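Side-chain contact in glycosyl hydrolase (Aspergillus fumigatus, PDB 2X8R), which is a family 25 lysozyme that hydrolyses the beta-1,4 linkages between N-acetylmuramic acid and N-acetylglucosamine in bacterial peptidoglycan: residues 114-117 against 118-122. Sequence-based numbering, arbitrary orientation. Where two conformers were deposited one is given.
Sequences QMVA and WIHDF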
loop_
_atom_site.group_PDB
_atom_site.type_symbol
_atom_site.label_atom_id
_atom_site.label_comp_id
_atom_site.label_asym_id
_atom_site.label_seq_id
_atom_site.Cartn_x
_atom_site.Cartn_y
_atom_site.Cartn_z
ATOM N N GLN A 114 11.441 17.297 -6.005
ATOM C CA GLN A 114 11.770 16.048 -6.721
ATOM C C GLN A 114 10.917 14.880 -6.268
ATOM O O GLN A 114 10.506 14.040 -7.083
ATOM C CB GLN A 114 13.250 15.686 -6.594
ATOM C CG GLN A 114 14.122 16.650 -7.369
ATOM C CD GLN A 114 15.577 16.437 -7.094
ATOM O OE1 GLN A 114 15.977 16.205 -5.946
ATOM N NE2 GLN A 114 16.402 16.497 -8.148
ATOM N N MET A 115 10.709 14.799 -4.958
ATOM C CA MET A 115 9.945 13.681 -4.392
ATOM C C MET A 115 8.481 13.813 -4.790
ATOM O O MET A 115 7.847 12.834 -5.206
ATOM C CB MET A 115 10.111 13.654 -2.887
ATOM C CG MET A 115 9.442 12.447 -2.205
ATOM S SD MET A 115 10.060 10.861 -2.782
ATOM C CE MET A 115 11.630 10.862 -1.929
ATOM N N VAL A 116 7.942 15.034 -4.717
ATOM C CA VAL A 116 6.547 15.213 -5.123
ATOM C C VAL A 116 6.375 14.814 -6.611
ATOM O O VAL A 116 5.412 14.117 -6.984
ATOM C CB VAL A 116 6.079 16.625 -4.776
ATOM C CG1 VAL A 116 4.741 16.974 -5.485
ATOM C CG2 VAL A 116 6.003 16.759 -3.210
ATOM N N ALA A 117 7.333 15.199 -7.451
ATOM C CA ALA A 117 7.286 14.862 -8.868
ATOM C C ALA A 117 7.364 13.343 -9.083
ATOM O O ALA A 117 6.624 12.770 -9.914
ATOM C CB ALA A 117 8.453 15.579 -9.625
ATOM N N TRP A 118 8.256 12.706 -8.328
ATOM C CA TRP A 118 8.440 11.242 -8.416
ATOM C C TRP A 118 7.115 10.542 -8.062
ATOM O O TRP A 118 6.644 9.700 -8.825
ATOM C CB TRP A 118 9.568 10.760 -7.484
ATOM C CG TRP A 118 9.973 9.345 -7.738
ATOM C CD1 TRP A 118 11.061 8.928 -8.459
ATOM C CD2 TRP A 118 9.348 8.158 -7.236
ATOM N NE1 TRP A 118 11.108 7.547 -8.494
ATOM C CE2 TRP A 118 10.084 7.052 -7.734
ATOM C CE3 TRP A 118 8.226 7.919 -6.421
ATOM C CZ2 TRP A 118 9.727 5.717 -7.459
ATOM C CZ3 TRP A 118 7.854 6.569 -6.130
ATOM C CH2 TRP A 118 8.611 5.493 -6.640
ATOM N N ILE A 119 6.512 10.935 -6.943
ATOM C CA ILE A 119 5.244 10.294 -6.517
ATOM C C ILE A 119 4.117 10.580 -7.510
ATOM O O ILE A 119 3.349 9.669 -7.862
ATOM C CB ILE A 119 4.848 10.699 -5.045
ATOM C CG1 ILE A 119 5.962 10.347 -4.058
ATOM C CG2 ILE A 119 3.526 9.995 -4.588
ATOM C CD1 ILE A 119 5.833 11.117 -2.729
ATOM N N HIS A 120 4.014 11.823 -7.995
ATOM C CA HIS A 120 3.057 12.101 -9.062
ATOM C C HIS A 120 3.298 11.205 -10.289
ATOM O O HIS A 120 2.354 10.616 -10.850
ATOM C CB HIS A 120 3.086 13.586 -9.427
ATOM C CG HIS A 120 2.149 14.428 -8.618
ATOM N ND1 HIS A 120 2.562 15.531 -7.910
ATOM C CD2 HIS A 120 0.811 14.346 -8.432
ATOM C CE1 HIS A 120 1.517 16.099 -7.330
ATOM N NE2 HIS A 120 0.444 15.390 -7.622
ATOM N N ASP A 121 4.558 11.058 -10.682
ATOM C CA ASP A 121 4.868 10.220 -11.830
ATOM C C ASP A 121 4.418 8.748 -11.625
ATOM O O ASP A 121 3.864 8.144 -12.546
ATOM C CB ASP A 121 6.339 10.291 -12.159
ATOM C CG ASP A 121 6.732 11.648 -12.827
ATOM O OD1 ASP A 121 5.820 12.449 -13.117
ATOM O OD2 ASP A 121 7.927 11.893 -13.106
ATOM N N PHE A 122 4.709 8.193 -10.445
ATOM C CA PHE A 122 4.234 6.845 -10.112
ATOM C C PHE A 122 2.703 6.744 -10.166
ATOM O O PHE A 122 2.144 5.864 -10.843
ATOM C CB PHE A 122 4.717 6.414 -8.715
ATOM C CG PHE A 122 4.423 4.957 -8.415
ATOM C CD1 PHE A 122 3.141 4.540 -8.024
ATOM C CD2 PHE A 122 5.434 3.998 -8.595
ATOM C CE1 PHE A 122 2.875 3.180 -7.765
ATOM C CE2 PHE A 122 5.193 2.642 -8.348
ATOM C CZ PHE A 122 3.865 2.225 -7.943
#
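Met115 and Ile119, one turn apart on helix 112-130, make the apolar part of this contact: CG of Met115 meets CD1 of Ile119 at 3.9 Å, the two side chains running at a slant to one another. Ile119 sets its CG1 beside its own backbone N (chi1 -57°), which turns that branch back over the preceding turn, with CG1 lying 3.3 Å from Met115 O. Beyond the helix, Met115 packs on Trp142 and Ile119 on Trp143 and Leu96. On the next flank Val116 and His120 run side by side in the same direction; in the conformer given, CG1 of Val116 lies 3.6 Å from ND1 of His120, and Phe153 stacks on this ring, though a second conformer makes both contacts less certain.

Four i to i+4 backbone hydrogen bonds join the two successive turns, from Trp118 N to Gln114 O through Asp121 N to Ala117 O (2.8 Å). Those from Ile119 N to Met115 O and from His120 N to Val116 O are nearly straight (171° and 170°).

With CG anti to the backbone N, the indole of Trp118 extends to Leu96, and its NE1 forms a hydrogen bond with Ser69 O. The chemistry thus divides the helix between an apolar side, turned to strand 95-97 and helix 140-147 in the TIM-barrel-like fold, and a more exposed one bearing Ala117 and Asp121.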